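Local coordinates for protein ulvan Lyase-PL25 (Pseudoalteromonas sp. PLSV, PDB 5UAM) that degrades ulvan, the sulfated cell-wall polysaccharide of green seaweeds, as a polysaccharide lyase of family 25 built on a beta-propeller, at residues R24-F29 against V455-A460; E279-P284 against E292-M297. All coordinates share one frame; numbering follows the deposited sequence.

Contact 1. Residues R24-F29 against V455-A460; sequences RQVGYF and VDLKTA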
loop_
_atom_site.group_PDB
_atom_site.type_symbol
_atom_site.label_atom_id
_atom_site.label_comp_id
_atom_site.label_asym_id
_atom_site.label_seq_id
_atom_site.Cartn_x
_atom_site.Cartn_y
_atom_site.Cartn_z
ATOM N N ARG A 24 28.892 -13.852 10.654
ATOM C CA ARG A 24 28.295 -14.476 9.485
ATOM C C ARG A 24 27.251 -13.526 8.924
ATOM O O ARG A 24 26.759 -12.631 9.616
ATOM C CB ARG A 24 27.674 -15.844 9.810
ATOM C CG ARG A 24 26.543 -15.814 10.815
ATOM C CD ARG A 24 26.202 -17.214 11.330
ATOM N NE ARG A 24 25.361 -17.150 12.531
ATOM C CZ ARG A 24 24.037 -17.036 12.526
ATOM N NH1 ARG A 24 23.363 -16.995 11.384
ATOM N NH2 ARG A 24 23.376 -16.969 13.675
ATOM N N GLN A 25 26.922 -13.732 7.654
ATOM C CA GLN A 25 25.899 -12.947 6.981
ATOM C C GLN A 25 24.548 -13.609 7.201
ATOM O O GLN A 25 24.425 -14.837 7.075
ATOM C CB GLN A 25 26.182 -12.885 5.481
ATOM C CG GLN A 25 27.395 -12.067 5.087
ATOM C CD GLN A 25 27.201 -10.571 5.325
ATOM O OE1 GLN A 25 26.290 -9.911 4.776
ATOM N NE2 GLN A 25 28.073 -10.023 6.152
ATOM N N VAL A 26 23.555 -12.807 7.554
ATOM C CA VAL A 26 22.184 -13.280 7.681
ATOM C C VAL A 26 21.325 -12.593 6.625
ATOM O O VAL A 26 21.670 -11.543 6.078
ATOM C CB VAL A 26 21.615 -13.092 9.110
ATOM C CG1 VAL A 26 22.398 -13.945 10.102
ATOM C CG2 VAL A 26 21.643 -11.646 9.528
ATOM N N GLY A 27 20.163 -13.191 6.346
ATOM C CA GLY A 27 19.308 -12.676 5.284
ATOM C C GLY A 27 18.467 -11.473 5.652
ATOM O O GLY A 27 17.926 -10.799 4.763
ATOM N N TYR A 28 18.324 -11.193 6.944
ATOM C CA TYR A 28 17.472 -10.137 7.441
ATOM C C TYR A 28 18.326 -8.968 7.923
ATOM O O TYR A 28 19.455 -9.160 8.385
ATOM C CB TYR A 28 16.548 -10.664 8.551
ATOM C CG TYR A 28 17.268 -11.394 9.658
ATOM C CD1 TYR A 28 17.600 -12.725 9.537
ATOM C CD2 TYR A 28 17.597 -10.747 10.840
ATOM C CE1 TYR A 28 18.268 -13.395 10.561
ATOM C CE2 TYR A 28 18.248 -11.396 11.856
ATOM C CZ TYR A 28 18.580 -12.728 11.724
ATOM O OH TYR A 28 19.246 -13.435 12.718
ATOM N N PHE A 29 17.777 -7.763 7.801
ATOM C CA PHE A 29 18.479 -6.548 8.188
ATOM C C PHE A 29 17.993 -5.968 9.509
ATOM O O PHE A 29 18.630 -5.051 10.028
ATOM C CB PHE A 29 18.385 -5.482 7.083
ATOM C CG PHE A 29 16.987 -4.955 6.853
ATOM C CD1 PHE A 29 16.488 -3.912 7.614
ATOM C CD2 PHE A 29 16.187 -5.491 5.861
ATOM C CE1 PHE A 29 15.210 -3.444 7.418
ATOM C CE2 PHE A 29 14.899 -5.017 5.651
ATOM C CZ PHE A 29 14.408 -3.996 6.444
ATOM N N VAL A 455 26.995 -9.432 13.325
ATOM C CA VAL A 455 27.640 -8.566 14.314
ATOM C C VAL A 455 27.147 -7.133 14.151
ATOM O O VAL A 455 26.844 -6.441 15.130
ATOM C CB VAL A 455 29.165 -8.648 14.169
ATOM C CG1 VAL A 455 29.851 -7.546 14.982
ATOM C CG2 VAL A 455 29.661 -10.018 14.632
ATOM N N ASP A 456 27.096 -6.663 12.906
ATOM C CA ASP A 456 26.620 -5.310 12.628
ATOM C C ASP A 456 25.179 -5.137 13.066
ATOM O O ASP A 456 24.822 -4.114 13.667
ATOM C CB ASP A 456 26.746 -5.039 11.133
ATOM C CG ASP A 456 26.351 -3.629 10.762
ATOM O OD1 ASP A 456 27.007 -2.696 11.264
ATOM O OD2 ASP A 456 25.416 -3.458 9.963
ATOM N N LEU A 457 24.335 -6.116 12.757
ATOM C CA LEU A 457 22.915 -6.015 13.083
ATOM C C LEU A 457 22.734 -5.942 14.589
ATOM O O LEU A 457 22.017 -5.078 15.098
ATOM C CB LEU A 457 22.163 -7.217 12.498
ATOM C CG LEU A 457 20.627 -7.281 12.627
ATOM C CD1 LEU A 457 20.034 -8.125 11.512
ATOM C CD2 LEU A 457 20.189 -7.845 13.979
ATOM N N LYS A 458 23.403 -6.832 15.318
ATOM C CA LYS A 458 23.267 -6.849 16.771
ATOM C C LYS A 458 23.721 -5.530 17.388
ATOM O O LYS A 458 23.085 -5.022 18.319
ATOM C CB LYS A 458 24.049 -8.027 17.357
ATOM C CG LYS A 458 23.478 -9.393 16.974
ATOM N N THR A 459 24.824 -4.966 16.897
ATOM C CA THR A 459 25.269 -3.670 17.390
ATOM C C THR A 459 24.207 -2.597 17.139
ATOM O O THR A 459 24.013 -1.695 17.965
ATOM C CB THR A 459 26.583 -3.289 16.702
ATOM O OG1 THR A 459 27.571 -4.308 16.943
ATOM C CG2 THR A 459 27.107 -1.962 17.231
ATOM N N ALA A 460 23.516 -2.680 16.012
ATOM C CA ALA A 460 22.601 -1.614 15.624
ATOM C C ALA A 460 21.216 -1.755 16.240
ATOM O O ALA A 460 20.493 -0.755 16.330
ATOM C CB ALA A 460 22.446 -1.576 14.105
#
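Leu457, on the helix 454-460 near the C-terminus, packs against Val26, Tyr28 and Phe29 near the N-terminus, beside the seam where this beta-propeller closes. At that seam the early strand 30-33 completes a four-stranded blade by pairing with 439-444, and the short strand 25-26 pairs with 452-453 just before the helix. Leu457 can be followed outward. Its CB points toward the N-terminal segment, and CG, set anti to the backbone N (chi1 -176°), continues in that direction until it lies 4.0 Å from Phe29 O. The CD1 branch makes the closest approaches. It rests 3.3 Å from Tyr28 O and 3.6 Å from Phe29 C, so this methyl sits on the backbone as much as on side chains; the approach to the carbonyl oxygen is plain van der Waals contact. The same CD1 also reaches the Tyr28 ring, 3.6 Å from CD2 and 3.7 Å from CE2, meeting it obliquely, with the two side chains crossing at about a right angle. The Tyr28 ring is brought beside Leu457 by a chi1 of 52°, which puts CG between the backbone N and the carbonyl carbon. One face of the ring is covered by its neighbour Val26, whose CG2 stands 3.8 Å above the plane over the centre in a CH-pi arrangement, and Lys440 adds a cation-pi contact. Val26 CG2 is only a loose neighbour of Leu457 CD1, at 4.4 Å. No hydrogen bond joins the two segments; nearby, Arg452 donates to Phe29 O and forms a salt bridge with Asp456. Within the helix, Val455 O is gripped twice: Thr459 N and Thr459 OG1, the latter at 2.9 Å, reach it from opposite faces of the carbonyl plane.

Contact 2. Residues E279-P284 against E292-M297; sequences EKLVLP and EKTMAM. With EDO (1,2-ethanediol), chain L.
Lys293 and Glu279 form the charged part of this contact: NZ donates to Glu279 OE2 at 3.0 Å in a salt bridge, meeting the oxygen on its syn side and 15° out of the carboxylate plane. The two side chains cross at about a right angle. Glu279 extends beyond CG, whereas Lys293 bends at chi2 (-65°), which turns its outer chain toward the carboxylate. Replacing Lys293 by alanine would remove the outer chain and is likely to leave Glu279 OE2 without its positive mate.

The apolar part centres on Leu281, which spreads its two methyls over neighbouring residues. CD2 lies 3.9 Å from Lys293 CB, and CD1 touches Thr294 CG2 at 3.7 Å. The hydroxyl of Thr294 is engaged elsewhere, with Tyr237 OH and Ala290 O.

Among the further polar links, Asn275 ties both segments together, ND2 donating to Lys293 O and OD1 accepting from Glu279 N. A 1,2-ethanediol, probably from the crystallisation liquor, donates through O1 to Met295 O at 2.7 Å and also bonds to Asp291 O.

The short helix 287-293 thus packs its end against residues 279-281, which include a short, weakly bonded strand, beside the propeller sheet that holds strand 258-267; the chain then rejoins that strand through a classic beta bulge, Ala296 and Met297 opposite Val261.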
loop_
_atom_site.group_PDB
_atom_site.type_symbol
_atom_site.label_atom_id
_atom_site.label_comp_id
_atom_site.label_asym_id
_atom_site.label_seq_id
_atom_site.Cartn_x
_atom_site.Cartn_y
_atom_site.Cartn_z
ATOM N N GLU A 279 -12.268 10.430 -20.688
ATOM C CA GLU A 279 -13.424 11.245 -20.347
ATOM C C GLU A 279 -13.213 11.873 -18.972
ATOM O O GLU A 279 -12.831 11.183 -18.016
ATOM C CB GLU A 279 -14.691 10.401 -20.325
ATOM C CG GLU A 279 -14.978 9.619 -21.586
ATOM C CD GLU A 279 -16.155 8.686 -21.380
ATOM O OE1 GLU A 279 -15.945 7.441 -21.324
ATOM O OE2 GLU A 279 -17.276 9.222 -21.211
ATOM N N LYS A 280 -13.489 13.170 -18.873
ATOM C CA LYS A 280 -13.203 13.906 -17.654
ATOM C C LYS A 280 -14.291 13.672 -16.618
ATOM O O LYS A 280 -15.479 13.547 -16.937
ATOM C CB LYS A 280 -13.022 15.394 -17.969
ATOM C CG LYS A 280 -11.708 15.643 -18.711
ATOM C CD LYS A 280 -11.530 17.095 -19.131
ATOM C CE LYS A 280 -10.222 17.258 -19.898
ATOM N NZ LYS A 280 -10.083 18.606 -20.525
ATOM N N LEU A 281 -13.866 13.633 -15.358
ATOM C CA LEU A 281 -14.731 13.320 -14.231
ATOM C C LEU A 281 -14.826 14.516 -13.295
ATOM O O LEU A 281 -13.824 15.184 -13.025
ATOM C CB LEU A 281 -14.143 12.154 -13.440
ATOM C CG LEU A 281 -13.842 10.888 -14.252
ATOM C CD1 LEU A 281 -12.981 9.923 -13.472
ATOM C CD2 LEU A 281 -15.142 10.219 -14.689
ATOM N N VAL A 282 -16.017 14.752 -12.763
ATOM C CA VAL A 282 -16.209 15.763 -11.731
ATOM C C VAL A 282 -15.849 15.162 -10.377
ATOM O O VAL A 282 -16.247 14.036 -10.063
ATOM C CB VAL A 282 -17.662 16.262 -11.729
ATOM C CG1 VAL A 282 -17.869 17.300 -10.640
ATOM C CG2 VAL A 282 -18.028 16.834 -13.092
ATOM N N LEU A 283 -15.093 15.913 -9.570
ATOM C CA LEU A 283 -14.729 15.417 -8.251
ATOM C C LEU A 283 -15.676 15.963 -7.195
ATOM O O LEU A 283 -16.189 17.076 -7.323
ATOM C CB LEU A 283 -13.324 15.871 -7.847
ATOM C CG LEU A 283 -12.114 15.327 -8.580
ATOM C CD1 LEU A 283 -10.881 15.520 -7.719
ATOM C CD2 LEU A 283 -12.281 13.880 -8.902
ATOM N N PRO A 284 -15.895 15.205 -6.118
ATOM C CA PRO A 284 -15.396 13.853 -5.890
ATOM C C PRO A 284 -16.220 12.840 -6.660
ATOM O O PRO A 284 -17.427 13.071 -6.880
ATOM C CB PRO A 284 -15.585 13.669 -4.378
ATOM C CG PRO A 284 -16.746 14.500 -4.064
ATOM C CD PRO A 284 -16.646 15.715 -4.958
ATOM N N GLU A 292 -20.579 3.996 -13.843
ATOM C CA GLU A 292 -20.824 4.380 -15.224
ATOM C C GLU A 292 -19.535 4.575 -16.015
ATOM O O GLU A 292 -19.499 4.251 -17.210
ATOM C CB GLU A 292 -21.644 5.674 -15.237
ATOM C CG GLU A 292 -21.912 6.279 -16.625
ATOM C CD GLU A 292 -22.967 5.524 -17.409
ATOM O OE1 GLU A 292 -23.627 4.635 -16.823
ATOM O OE2 GLU A 292 -23.132 5.833 -18.611
ATOM N N LYS A 293 -18.475 5.092 -15.381
ATOM C CA LYS A 293 -17.331 5.632 -16.115
ATOM C C LYS A 293 -15.984 5.017 -15.778
ATOM O O LYS A 293 -15.093 5.035 -16.639
ATOM C CB LYS A 293 -17.203 7.145 -15.883
ATOM C CG LYS A 293 -18.362 7.975 -16.396
ATOM C CD LYS A 293 -18.481 7.911 -17.908
ATOM C CE LYS A 293 -19.624 8.760 -18.416
ATOM N NZ LYS A 293 -19.823 8.533 -19.880
ATOM N N THR A 294 -15.783 4.485 -14.574
ATOM C CA THR A 294 -14.453 4.033 -14.178
ATOM C C THR A 294 -14.366 2.555 -13.816
ATOM O O THR A 294 -13.270 2.078 -13.506
ATOM C CB THR A 294 -13.919 4.845 -12.988
ATOM O OG1 THR A 294 -14.749 4.619 -11.837
ATOM C CG2 THR A 294 -13.884 6.321 -13.319
ATOM N N MET A 295 -15.465 1.813 -13.818
ATOM C CA MET A 295 -15.386 0.381 -13.536
ATOM C C MET A 295 -14.399 -0.290 -14.476
ATOM O O MET A 295 -14.439 -0.090 -15.695
ATOM C CB MET A 295 -16.763 -0.255 -13.717
ATOM C CG MET A 295 -16.806 -1.752 -13.479
ATOM S SD MET A 295 -16.547 -2.166 -11.760
ATOM C CE MET A 295 -18.107 -1.629 -11.024
ATOM N N ALA A 296 -13.522 -1.109 -13.905
ATOM C CA ALA A 296 -12.582 -1.905 -14.680
ATOM C C ALA A 296 -12.927 -3.380 -14.703
ATOM O O ALA A 296 -12.857 -4.000 -15.763
ATOM C CB ALA A 296 -11.166 -1.739 -14.128
ATOM N N MET A 297 -13.327 -3.969 -13.579
ATOM C CA MET A 297 -13.771 -5.357 -13.593
ATOM C C MET A 297 -14.712 -5.592 -12.423
ATOM O O MET A 297 -14.341 -5.352 -11.266
ATOM C CB MET A 297 -12.562 -6.293 -13.495
ATOM C CG MET A 297 -12.919 -7.751 -13.743
ATOM S SD MET A 297 -13.564 -8.054 -15.405
ATOM C CE MET A 297 -12.163 -7.658 -16.467
HETATM C C1 EDO L . -17.317 1.302 -17.021
HETATM O O1 EDO L . -16.506 0.193 -17.474
HETATM C C2 EDO L . -18.792 1.019 -17.259
HETATM O O2 EDO L . -19.218 -0.023 -16.375
#

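Overall arrangement
The two contacts lie on opposite sides of the propeller, their centres about 49 Å apart and their nearest atoms about 33 Å. Contact 1 brings the two ends of the modelled chain together, with 425 residues between its segments. Contact 2 falls within that span and is local, its segments separated by only seven residues, most of them in the helix 287-293. They share no sheet: contact 1 lies beside the two-stranded sheet of 25-26 and 452-453, next to the blade of 30-33, 439-444, 428-433 and 412-415, contact 2 at the sheet containing 258-267. One is consistent with ring closure, the other with a local elaboration of its sheet, and both lie away from the catalytic and zinc sites.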